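Local coordinates for thioredoxin (H-type,TRX-H) (Edwardsiella tarda, PDB 5ZF2), which promotes pathogenesis during infection by inhibiting ASK1-MAPK signalling, as a T4SS effector of the thioredoxin family, at residues Ala8-Ala13 with Leu65-Val70; Cys29-Arg34 with Gly90-Ser95; Lys33-Glu38 with Ser74-Tyr79; Pro41-Ala44 with Asp50-Val53; Phe54-Asn57 with Ala63-Gln66. All coordinates share one frame; numbering follows the deposited sequence.

Interaction 1: residues Ala8-Ala13 with Leu65-Val70; sequences AAFTQA and LQQFRV
F10 and F68 meet in a T-shaped (edge-to-face) stack that joins helices 7-15 and 62-68, the two helices on one face of the thioredoxin-fold sheet. The aromatic part is nearly orthogonal: F68 presents its edge to one face of F10, with ring centroids 5.1 Å apart and planes at 81°. The F68 edge lands toward the rim of F10, so the closest pair is F10 CZ to F68 CE1 at 3.4 Å. F10 reaches across because its CG is anti to the backbone N (chi1 177°), and the two side chains come from opposite directions. Apolar packing seats both rings on the sheet: F10 touches V20 and V22, while F68 touches V22, I77 and Y79.

The backbone bonds end helix 62-68 in a Schellman motif. R69 adopts a positive phi, with V70 N bonded to L65 O (3.0 Å) and R69 N to Q66 O (3.2 Å), and the carbonyl of F68 accepts from R87. Q67 adds an exposed flank. Its CG lies 4.2 Å above the centre of one F68 face, and its extended chain brings the amide NE2 to 4.1 Å from F10 CE2, approaching that ring obliquely.

Interaction 2: residues Cys29-Arg34 with Gly90-Ser95; sequences CPVCKR and GETSPS. With SO4 (sulfate ion), chain B.
The first turn of helix 30-43 runs beside the loop leading into helix 94-102, with CA atoms 6.6 Å apart at V31 and G90 and 6.7 Å apart at R34 and T92. The contact is mainly aliphatic. V31 CG1, placed anti to the backbone N (chi1 174°), meets T92 CG2 at 3.8 Å, the two side chains crossing at about a right angle; the same methyl also lies near the carbonyl oxygen of G90. The CG methylene of R34 lies 4.2 Å from the same T92 CG2, and the R34 guanidinium has one face over P30 O.

At the helix start, C32 N donates to C29 SG over 3.1 Å. C29, first cysteine of the CxxC motif, is thus the N-cap of helix 30-43, consistent with the redox site of thioredoxins. S93 caps helix 94-102 through A96 N. A sulfate, probably from crystallisation, sits at this second helix start: S93 OG reaches its O3 (2.9 Å), S95 OG its O4 and S95 N its O1 (both 2.8 Å).

T92 and P94 also touch E38 further along helix 30-43, while G90, just beyond strand 83-89, is bonded through its backbone to S74 ahead of strand 75-80.

Interaction 3: residues Lys33-Glu38 with Ser74-Tyr79; sequences KRQERE and STLILY
Q35 reaches inward from helix 30-43 to S74, at the turn into strand 75-80, and the tight part of this contact is one buried carboxamide. Its CG is anti to the carbonyl carbon (chi1 -80°) and the chain beyond is extended, which carries the amide to the backbone of S74. There OE1 lies 3.4 Å from S74 CA and 3.5 Å from S74 CB, while NE2 gives S74 O a long, weak hydrogen bond of 3.4 Å at 154°. The stronger partner of NE2 is E91 O, on the loop before helix 94-102. A water adds a third link, weakly accepting from NE2 and donating to S74 O (3.1 Å). L76 CD1 closes over the amide nitrogen at 4.1 Å, and L76 itself packs on L97 and F100.

The outer side of the helix is looser and charged. K33 NZ forms a salt bridge with E36 OE2 at 2.7 Å, met nearly along the C-O bond, and K33 CE lies 3.4 Å above the centre of the R37 guanidinium plane. None of this touches 74-79.

S74 and T75 both face V24 in a G1 beta bulge, S74 with positive phi, at the position where thioredoxins commonly carry a cis-proline beside the CxxC motif. NE2 has two N-H groups for three acceptors, E91 O, S74 O and the water, which fits the weakness of two of these bonds; the amide thereby links helix 30-43 to the loop at S74, which packs on C32, and to the loop before helix 94-102.

Interaction 4: residues Pro41-Ala44 with Asp50-Val53; sequences PLFA and DLRV
V53 CG2 sits squarely over one face of the F43 ring in a CH-pi contact, 3.8 Å from the centroid and only 9° off the ring normal. The second methyl of the same valine, CG1, lies 3.9 Å from F43 CZ, so CG2 covers the ring centre while CG1 meets its CZ and CE2 end. L51 comes in at the near part, its CD2 4.1 Å from F43 CD1 and approaching obliquely. V53 brings both branches to the ring because CG1 is anti to the backbone N (chi1 180°), leaving CG2 beside that N.

One shell out, L21 of the neighbouring strand touches F43, L51 and V53 alike, and L101 of helix 94-102 packs on F43. The strand end is fixed by backbone bonds from L51 and V53 to S1 and from V53 to E3. R52 points to the other side of the strand, where E3 of strand 2-4 pairs with its guanidinium. On the helix side, A44 N bonds to P41 O in the last turn.

F43 thus packs the C-terminal end of helix 30-43 onto the start of strand 52-57. Helix and strand, with strand 20-25, form a beta-alpha-beta unit of the thioredoxin fold, in which the two strands lie parallel and adjacent.

Interaction 5: residues Phe54-Asn57 with Ala63-Gln66; sequences FKVN and AALQ
V56 points its CG1 methyl at helix 62-68 and meets two consecutive residues there, A64 and L65. All the contact between strand and helix segments is apolar. V56 CG1 is 3.8 Å from A64 CB and 4.1 Å from L65 CD2; it projects to the helix because it is anti to the backbone N (chi1 -179°). The small A64 side chain lets the helix come close, with the CA atoms of V56 and A64 7.3 Å apart. L65 starts off to one side but its CD2 swings back toward the strand, the two side chains running past each other in opposite directions. The other valine methyl, CG2, touches the ring of F68 one turn along the helix.

Polar links lie beside this patch. N57 turns the other way, and its OD1 accepts from D59 N, an Asx turn at the end of the strand, while its backbone N is bonded to Q61 OE1 just before the helix. K55, on the strand face away from helix 62-68, makes a long, weak ion pair with E36.

Strand 52-57 lies between 2-4 and 20-25, bonded on one side to E3 and Y5 and on the other to L21 and D23. Its alternation sends F54 to helix 7-15, against A9 and A13, and V56 to helix 62-68, so both helices cover the same face of the sheet, with Y5 touching V56 and A64.

Overall arrangement
From the N terminus, helix 7-15 is first closed onto helix 62-68 by interaction 1. Interactions 2 and 3 both start on helix 30-43, sharing K33 and R34, and cross interaction 1 as they run on to the loop before helix 94-102 and to strand 75-80. The short loops of interactions 4 and 5, from helix 30-43 into strand 52-57 and on to helix 62-68, adjoin at V53 and F54 and nest inside interactions 2 and 3; interaction 4 also nests inside interaction 1, whose second segment interaction 5 shares in part. Interaction 1 joins two helices on one sheet face, where interaction 5 ties helix 62-68 to strand 52-57; interactions 2, 3 and 4 lie on the other.

Interaction 1: residues Ala8-Ala13 with Leu65-Val70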
# COMPACT_ATOMS: atom_id res chain seq x y z
N ALA A 8 0.22 -11.73 -10.37
CA ALA A 8 0.03 -13.03 -9.74
C ALA A 8 0.16 -12.95 -8.22
O ALA A 8 -0.61 -13.58 -7.49
CB ALA A 8 1.03 -14.05 -10.31
N ALA A 9 1.14 -12.21 -7.71
CA ALA A 9 1.26 -12.14 -6.26
C ALA A 9 0.09 -11.38 -5.64
O ALA A 9 -0.37 -11.72 -4.54
CB ALA A 9 2.60 -11.53 -5.86
N PHE A 10 -0.40 -10.33 -6.30
CA PHE A 10 -1.53 -9.58 -5.76
C PHE A 10 -2.79 -10.43 -5.71
O PHE A 10 -3.50 -10.46 -4.69
CB PHE A 10 -1.77 -8.31 -6.58
CG PHE A 10 -2.95 -7.50 -6.12
CD1 PHE A 10 -2.87 -6.68 -5.00
CD2 PHE A 10 -4.15 -7.56 -6.81
CE1 PHE A 10 -3.98 -5.92 -4.59
CE2 PHE A 10 -5.27 -6.82 -6.39
CZ PHE A 10 -5.17 -6.00 -5.29
N THR A 11 -3.10 -11.12 -6.81
CA THR A 11 -4.33 -11.91 -6.84
C THR A 11 -4.26 -13.03 -5.80
O THR A 11 -5.27 -13.33 -5.14
CB THR A 11 -4.59 -12.49 -8.24
OG1 THR A 11 -3.62 -13.49 -8.54
CG2 THR A 11 -4.53 -11.42 -9.32
N GLN A 12 -3.08 -13.62 -5.61
CA GLN A 12 -2.97 -14.67 -4.60
C GLN A 12 -3.13 -14.10 -3.20
O GLN A 12 -3.79 -14.70 -2.35
CB GLN A 12 -1.64 -15.41 -4.76
CG GLN A 12 -1.39 -16.46 -3.70
CD GLN A 12 -0.01 -16.33 -3.10
OE1 GLN A 12 0.96 -16.82 -3.67
NE2 GLN A 12 0.10 -15.65 -1.95
N ALA A 13 -2.56 -12.91 -2.95
CA ALA A 13 -2.78 -12.26 -1.65
C ALA A 13 -4.27 -11.96 -1.42
O ALA A 13 -4.79 -12.22 -0.33
CB ALA A 13 -1.95 -10.97 -1.56
N LEU A 65 -2.31 0.94 -12.21
CA LEU A 65 -2.96 2.18 -11.79
C LEU A 65 -4.43 2.21 -12.20
O LEU A 65 -5.29 2.65 -11.42
CB LEU A 65 -2.25 3.40 -12.37
CG LEU A 65 -0.78 3.60 -11.99
CD1 LEU A 65 -0.27 4.92 -12.59
CD2 LEU A 65 -0.64 3.59 -10.48
N GLN A 66 -4.74 1.80 -13.43
CA GLN A 66 -6.13 1.79 -13.87
C GLN A 66 -6.96 0.84 -13.02
O GLN A 66 -8.07 1.17 -12.60
CB GLN A 66 -6.23 1.41 -15.34
CG GLN A 66 -5.92 2.56 -16.29
CD GLN A 66 -6.91 3.71 -16.18
OE1 GLN A 66 -8.10 3.50 -15.92
NE2 GLN A 66 -6.42 4.94 -16.38
N GLN A 67 -6.41 -0.34 -12.74
CA GLN A 67 -7.11 -1.31 -11.89
C GLN A 67 -7.48 -0.72 -10.53
O GLN A 67 -8.56 -0.99 -9.99
CB GLN A 67 -6.19 -2.52 -11.73
CG GLN A 67 -6.63 -3.53 -10.70
CD GLN A 67 -5.68 -4.73 -10.66
OE1 GLN A 67 -4.50 -4.61 -10.97
NE2 GLN A 67 -6.20 -5.88 -10.26
N PHE A 68 -6.58 0.07 -9.94
CA PHE A 68 -6.74 0.63 -8.61
C PHE A 68 -7.37 2.02 -8.62
O PHE A 68 -7.61 2.57 -7.54
CB PHE A 68 -5.38 0.67 -7.92
CG PHE A 68 -4.79 -0.70 -7.67
CD1 PHE A 68 -5.52 -1.66 -7.01
CD2 PHE A 68 -3.51 -1.02 -8.13
CE1 PHE A 68 -4.99 -2.92 -6.79
CE2 PHE A 68 -2.98 -2.28 -7.91
CZ PHE A 68 -3.72 -3.23 -7.24
N ARG A 69 -7.63 2.59 -9.80
CA ARG A 69 -8.23 3.92 -9.93
C ARG A 69 -7.33 4.94 -9.23
O ARG A 69 -7.76 5.70 -8.35
CB ARG A 69 -9.67 3.91 -9.39
CG ARG A 69 -10.42 5.25 -9.35
CD ARG A 69 -11.86 5.13 -8.79
NE ARG A 69 -11.88 5.14 -7.33
CZ ARG A 69 -11.66 6.21 -6.57
NH1 ARG A 69 -11.38 7.39 -7.12
NH2 ARG A 69 -11.71 6.11 -5.25
N VAL A 70 -6.05 4.92 -9.59
CA VAL A 70 -5.02 5.73 -8.96
C VAL A 70 -4.55 6.79 -9.94
O VAL A 70 -4.15 6.45 -11.06
CB VAL A 70 -3.83 4.87 -8.50
CG1 VAL A 70 -2.66 5.77 -8.05
CG2 VAL A 70 -4.27 3.95 -7.38

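Interaction 2: residues Cys29-Arg34 with Gly90-Ser95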
# COMPACT_ATOMS: atom_id res chain seq x y z
N CYS A 29 9.67 11.25 -5.61
CA CYS A 29 8.63 11.92 -4.85
C CYS A 29 9.07 12.09 -3.40
O CYS A 29 9.25 11.09 -2.69
CB CYS A 29 7.32 11.15 -4.92
SG CYS A 29 6.07 11.85 -3.82
N PRO A 30 9.23 13.33 -2.91
CA PRO A 30 9.62 13.52 -1.51
C PRO A 30 8.54 13.08 -0.54
O PRO A 30 8.86 12.58 0.55
CB PRO A 30 9.88 15.03 -1.41
CG PRO A 30 9.83 15.56 -2.82
CD PRO A 30 8.98 14.61 -3.60
N VAL A 31 7.29 13.20 -0.93
CA VAL A 31 6.25 12.68 -0.09
C VAL A 31 6.34 11.17 0.02
O VAL A 31 6.30 10.65 1.10
CB VAL A 31 4.84 13.17 -0.48
CG1 VAL A 31 3.78 12.46 0.34
CG2 VAL A 31 4.73 14.67 -0.26
N CYS A 32 6.54 10.50 -1.10
CA CYS A 32 6.66 9.05 -1.11
C CYS A 32 7.78 8.57 -0.24
O CYS A 32 7.62 7.64 0.47
CB CYS A 32 6.83 8.49 -2.49
SG CYS A 32 5.41 8.64 -3.54
N LYS A 33 8.91 9.23 -0.35
CA LYS A 33 10.07 8.95 0.47
C LYS A 33 9.73 9.04 1.94
O LYS A 33 9.86 8.10 2.65
CB LYS A 33 11.17 9.95 0.11
CG LYS A 33 12.56 9.40 0.18
CD LYS A 33 12.60 7.96 -0.22
CE LYS A 33 12.94 7.09 0.94
NZ LYS A 33 13.72 5.92 0.45
N ARG A 34 9.24 10.18 2.34
CA ARG A 34 8.69 10.43 3.64
C ARG A 34 7.68 9.40 4.18
O ARG A 34 7.82 8.92 5.25
CB ARG A 34 8.04 11.78 3.60
CG ARG A 34 8.02 12.55 4.88
CD ARG A 34 8.32 14.05 4.67
NE ARG A 34 7.67 14.73 3.53
CZ ARG A 34 8.28 15.59 2.71
NH1 ARG A 34 9.57 15.88 2.82
NH2 ARG A 34 7.60 16.16 1.74
N GLY A 90 -1.22 11.12 0.08
CA GLY A 90 -0.33 12.15 0.55
C GLY A 90 -0.14 12.23 2.06
O GLY A 90 0.57 13.13 2.52
N GLU A 91 -0.71 11.31 2.82
CA GLU A 91 -0.64 11.37 4.28
C GLU A 91 0.77 11.09 4.78
O GLU A 91 1.36 10.05 4.45
CB GLU A 91 -1.59 10.33 4.89
CG GLU A 91 -1.54 10.28 6.41
CD GLU A 91 -1.97 11.60 7.02
OE1 GLU A 91 -1.12 12.32 7.61
OE2 GLU A 91 -3.18 11.92 6.90
N THR A 92 1.31 11.98 5.64
CA THR A 92 2.63 11.74 6.23
C THR A 92 2.66 11.84 7.75
O THR A 92 3.74 11.77 8.34
CB THR A 92 3.69 12.70 5.66
OG1 THR A 92 3.34 14.05 5.95
CG2 THR A 92 3.84 12.52 4.14
N SER A 93 1.51 11.98 8.42
CA SER A 93 1.54 11.93 9.89
C SER A 93 1.77 10.50 10.35
O SER A 93 0.99 9.60 9.99
CB SER A 93 0.24 12.48 10.49
OG SER A 93 0.06 11.98 11.80
N PRO A 94 2.82 10.23 11.15
CA PRO A 94 3.01 8.86 11.67
C PRO A 94 1.79 8.29 12.38
O PRO A 94 1.44 7.13 12.15
CB PRO A 94 4.21 9.01 12.62
CG PRO A 94 4.98 10.20 12.06
CD PRO A 94 3.91 11.15 11.55
N SER A 95 1.11 9.07 13.22
CA SER A 95 -0.07 8.55 13.90
C SER A 95 -1.23 8.30 12.93
O SER A 95 -2.00 7.35 13.11
CB SER A 95 -0.50 9.50 15.02
OG SER A 95 -0.90 10.74 14.50
S SO4 B . 2.13 12.66 14.72
O1 SO4 B . 2.45 11.28 14.42
O2 SO4 B . 3.21 13.27 15.48
O3 SO4 B . 1.97 13.43 13.47
O4 SO4 B . 0.89 12.71 15.50

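Interaction 3: residues Lys33-Glu38 with Ser74-Tyr79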
# COMPACT_ATOMS: atom_id res chain seq x y z
N LYS A 33 8.91 9.23 -0.35
CA LYS A 33 10.07 8.95 0.47
C LYS A 33 9.73 9.04 1.94
O LYS A 33 9.86 8.10 2.65
CB LYS A 33 11.17 9.95 0.11
CG LYS A 33 12.56 9.40 0.18
CD LYS A 33 12.60 7.96 -0.22
CE LYS A 33 12.94 7.09 0.94
NZ LYS A 33 13.72 5.92 0.45
N ARG A 34 9.24 10.18 2.34
CA ARG A 34 8.69 10.43 3.64
C ARG A 34 7.68 9.40 4.18
O ARG A 34 7.82 8.92 5.25
CB ARG A 34 8.04 11.78 3.60
CG ARG A 34 8.02 12.55 4.88
CD ARG A 34 8.32 14.05 4.67
NE ARG A 34 7.67 14.73 3.53
CZ ARG A 34 8.28 15.59 2.71
NH1 ARG A 34 9.57 15.88 2.82
NH2 ARG A 34 7.60 16.16 1.74
N GLN A 35 6.68 9.06 3.40
CA GLN A 35 5.82 7.94 3.71
C GLN A 35 6.58 6.66 4.00
O GLN A 35 6.39 6.07 5.02
CB GLN A 35 4.79 7.71 2.61
CG GLN A 35 3.60 8.63 2.64
CD GLN A 35 2.61 8.32 1.57
OE1 GLN A 35 2.94 7.81 0.53
NE2 GLN A 35 1.38 8.65 1.83
N GLU A 36 7.44 6.26 3.07
CA GLU A 36 8.15 5.00 3.16
C GLU A 36 8.91 4.89 4.47
O GLU A 36 8.78 3.94 5.15
CB GLU A 36 9.06 4.74 1.96
CG GLU A 36 10.04 3.59 2.14
CD GLU A 36 10.89 3.31 0.92
OE1 GLU A 36 10.70 2.26 0.27
OE2 GLU A 36 11.74 4.14 0.57
N ARG A 37 9.63 5.91 4.83
CA ARG A 37 10.21 6.06 6.15
C ARG A 37 9.36 5.67 7.33
O ARG A 37 9.78 5.03 8.21
CB ARG A 37 10.59 7.51 6.38
CG ARG A 37 11.98 7.80 6.06
CD ARG A 37 12.30 7.54 4.64
NE ARG A 37 13.06 8.65 4.12
CZ ARG A 37 14.32 8.53 3.79
NH1 ARG A 37 14.90 7.35 3.95
NH2 ARG A 37 14.99 9.56 3.33
N GLU A 38 8.18 6.19 7.34
CA GLU A 38 7.29 6.04 8.49
C GLU A 38 6.51 4.74 8.44
O GLU A 38 6.18 4.19 9.49
CB GLU A 38 6.34 7.23 8.55
CG GLU A 38 7.15 8.54 8.69
CD GLU A 38 6.29 9.79 8.52
OE1 GLU A 38 5.16 9.64 8.03
OE2 GLU A 38 6.79 10.88 8.85
N SER A 74 1.92 8.48 -3.98
CA SER A 74 1.63 8.57 -2.55
C SER A 74 0.21 8.16 -2.20
O SER A 74 -0.29 8.51 -1.13
CB SER A 74 1.94 9.97 -1.98
OG SER A 74 0.94 10.93 -2.34
N THR A 75 -0.45 7.37 -3.07
CA THR A 75 -1.76 6.80 -2.76
C THR A 75 -1.55 5.48 -2.03
O THR A 75 -0.72 4.66 -2.45
CB THR A 75 -2.59 6.55 -4.03
OG1 THR A 75 -2.76 7.77 -4.76
CG2 THR A 75 -3.97 6.01 -3.66
N LEU A 76 -2.30 5.28 -0.94
CA LEU A 76 -2.33 4.02 -0.20
C LEU A 76 -3.75 3.50 -0.23
O LEU A 76 -4.71 4.27 0.00
CB LEU A 76 -1.89 4.20 1.26
CG LEU A 76 -0.53 4.84 1.53
CD1 LEU A 76 -0.36 5.14 3.04
CD2 LEU A 76 0.54 3.90 1.04
N ILE A 77 -3.91 2.22 -0.52
CA ILE A 77 -5.22 1.59 -0.57
C ILE A 77 -5.19 0.34 0.30
O ILE A 77 -4.36 -0.54 0.08
CB ILE A 77 -5.65 1.20 -1.99
CG1 ILE A 77 -5.47 2.40 -2.94
CG2 ILE A 77 -7.12 0.67 -1.93
CD1 ILE A 77 -5.62 2.02 -4.42
N LEU A 78 -6.11 0.24 1.24
CA LEU A 78 -6.12 -0.89 2.16
C LEU A 78 -7.26 -1.81 1.76
O LEU A 78 -8.39 -1.36 1.57
CB LEU A 78 -6.27 -0.43 3.61
CG LEU A 78 -6.29 -1.58 4.64
CD1 LEU A 78 -4.93 -2.35 4.66
CD2 LEU A 78 -6.62 -1.07 6.05
N TYR A 79 -6.95 -3.09 1.61
CA TYR A 79 -7.95 -4.11 1.36
C TYR A 79 -8.04 -5.06 2.54
O TYR A 79 -7.03 -5.35 3.19
CB TYR A 79 -7.62 -4.93 0.10
CG TYR A 79 -7.63 -4.15 -1.17
CD1 TYR A 79 -6.56 -3.35 -1.50
CD2 TYR A 79 -8.71 -4.21 -2.04
CE1 TYR A 79 -6.55 -2.63 -2.67
CE2 TYR A 79 -8.72 -3.48 -3.22
CZ TYR A 79 -7.64 -2.69 -3.52
OH TYR A 79 -7.60 -1.98 -4.67
O HOH W 1 -1.61 8.49 1.68

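Interaction 4: residues Pro41-Ala44 with Asp50-Val53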
# COMPACT_ATOMS: atom_id res chain seq x y z
N PRO A 41 8.70 0.89 9.66
CA PRO A 41 8.56 0.30 11.00
C PRO A 41 7.14 -0.15 11.31
O PRO A 41 6.96 -1.13 12.03
CB PRO A 41 9.01 1.43 11.94
CG PRO A 41 8.79 2.67 11.15
CD PRO A 41 9.07 2.32 9.74
N LEU A 42 6.14 0.53 10.77
CA LEU A 42 4.78 0.07 11.04
C LEU A 42 4.55 -1.32 10.45
O LEU A 42 3.84 -2.13 11.06
CB LEU A 42 3.77 1.08 10.48
CG LEU A 42 3.80 2.48 11.12
CD1 LEU A 42 2.84 3.44 10.42
CD2 LEU A 42 3.47 2.37 12.61
N PHE A 43 5.14 -1.62 9.30
CA PHE A 43 4.95 -2.92 8.68
C PHE A 43 5.51 -4.06 9.52
O PHE A 43 5.11 -5.21 9.33
CB PHE A 43 5.61 -2.96 7.29
CG PHE A 43 4.99 -2.02 6.29
CD1 PHE A 43 3.66 -1.60 6.45
CD2 PHE A 43 5.72 -1.57 5.20
CE1 PHE A 43 3.06 -0.75 5.52
CE2 PHE A 43 5.14 -0.70 4.27
CZ PHE A 43 3.80 -0.31 4.42
N ALA A 44 6.44 -3.78 10.43
CA ALA A 44 7.09 -4.82 11.22
C ALA A 44 6.41 -5.03 12.57
O ALA A 44 6.79 -5.94 13.31
CB ALA A 44 8.56 -4.47 11.44
N ASP A 50 -0.02 -9.91 9.53
CA ASP A 50 -0.63 -10.57 8.38
C ASP A 50 -0.70 -9.69 7.14
O ASP A 50 -1.17 -10.14 6.10
CB ASP A 50 -2.04 -11.05 8.72
CG ASP A 50 -2.04 -12.11 9.82
OD1 ASP A 50 -1.12 -12.96 9.84
OD2 ASP A 50 -2.94 -12.08 10.66
N LEU A 51 -0.24 -8.45 7.23
CA LEU A 51 -0.45 -7.51 6.14
C LEU A 51 0.48 -7.85 4.98
O LEU A 51 1.66 -8.14 5.18
CB LEU A 51 -0.20 -6.09 6.63
CG LEU A 51 -0.38 -4.98 5.60
CD1 LEU A 51 -1.81 -4.90 5.23
CD2 LEU A 51 0.07 -3.62 6.22
N ARG A 52 -0.06 -7.85 3.77
CA ARG A 52 0.71 -8.10 2.56
C ARG A 52 0.77 -6.77 1.79
O ARG A 52 -0.25 -6.31 1.27
CB ARG A 52 0.06 -9.19 1.71
CG ARG A 52 -0.28 -10.45 2.46
CD ARG A 52 0.96 -11.25 2.76
NE ARG A 52 1.72 -11.58 1.55
CZ ARG A 52 1.39 -12.53 0.68
NH1 ARG A 52 0.29 -13.27 0.85
NH2 ARG A 52 2.16 -12.73 -0.39
N VAL A 53 1.95 -6.18 1.72
CA VAL A 53 2.15 -4.86 1.10
C VAL A 53 2.67 -5.06 -0.31
O VAL A 53 3.62 -5.83 -0.52
CB VAL A 53 3.13 -4.01 1.92
CG1 VAL A 53 3.34 -2.62 1.25
CG2 VAL A 53 2.65 -3.91 3.36

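Interaction 5: residues Phe54-Asn57 with Ala63-Gln66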
# COMPACT_ATOMS: atom_id res chain seq x y z
N PHE A 54 2.06 -4.37 -1.29
CA PHE A 54 2.56 -4.37 -2.66
C PHE A 54 2.93 -2.96 -3.08
O PHE A 54 2.10 -2.05 -3.01
CB PHE A 54 1.53 -4.97 -3.62
CG PHE A 54 1.24 -6.39 -3.33
CD1 PHE A 54 2.04 -7.39 -3.89
CD2 PHE A 54 0.19 -6.74 -2.50
CE1 PHE A 54 1.80 -8.72 -3.61
CE2 PHE A 54 -0.05 -8.08 -2.20
CZ PHE A 54 0.77 -9.06 -2.75
N LYS A 55 4.17 -2.79 -3.53
CA LYS A 55 4.65 -1.50 -3.99
C LYS A 55 4.40 -1.39 -5.49
O LYS A 55 4.95 -2.17 -6.28
CB LYS A 55 6.14 -1.33 -3.67
CG LYS A 55 6.48 -1.38 -2.16
CD LYS A 55 6.38 -0.02 -1.48
CE LYS A 55 6.89 -0.07 -0.03
NZ LYS A 55 8.36 -0.32 0.09
N VAL A 56 3.56 -0.43 -5.87
CA VAL A 56 3.20 -0.16 -7.25
C VAL A 56 4.00 1.06 -7.70
O VAL A 56 3.88 2.14 -7.11
CB VAL A 56 1.69 0.10 -7.40
CG1 VAL A 56 1.33 0.36 -8.88
CG2 VAL A 56 0.89 -1.10 -6.87
N ASN A 57 4.84 0.87 -8.72
CA ASN A 57 5.64 1.97 -9.24
C ASN A 57 4.76 2.80 -10.17
O ASN A 57 4.39 2.34 -11.26
CB ASN A 57 6.89 1.44 -9.93
CG ASN A 57 7.82 2.56 -10.39
OD1 ASN A 57 7.38 3.63 -10.81
ND2 ASN A 57 9.13 2.31 -10.30
N ALA A 63 -0.94 -0.37 -16.06
CA ALA A 63 -2.12 -1.22 -15.98
C ALA A 63 -2.59 -1.37 -14.53
O ALA A 63 -3.80 -1.39 -14.26
CB ALA A 63 -1.83 -2.59 -16.59
N ALA A 64 -1.64 -1.42 -13.59
CA ALA A 64 -2.00 -1.49 -12.18
C ALA A 64 -2.73 -0.23 -11.73
O ALA A 64 -3.71 -0.31 -10.97
CB ALA A 64 -0.75 -1.73 -11.33
N LEU A 65 -2.31 0.94 -12.21
CA LEU A 65 -2.96 2.18 -11.79
C LEU A 65 -4.43 2.21 -12.20
O LEU A 65 -5.29 2.65 -11.42
CB LEU A 65 -2.25 3.40 -12.37
CG LEU A 65 -0.78 3.60 -11.99
CD1 LEU A 65 -0.27 4.92 -12.59
CD2 LEU A 65 -0.64 3.59 -10.48
N GLN A 66 -4.74 1.80 -13.43
CA GLN A 66 -6.13 1.79 -13.87
C GLN A 66 -6.96 0.84 -13.02
O GLN A 66 -8.07 1.17 -12.60
CB GLN A 66 -6.23 1.41 -15.34
CG GLN A 66 -5.92 2.56 -16.29
CD GLN A 66 -6.91 3.71 -16.18
OE1 GLN A 66 -8.10 3.50 -15.92
NE2 GLN A 66 -6.42 4.94 -16.38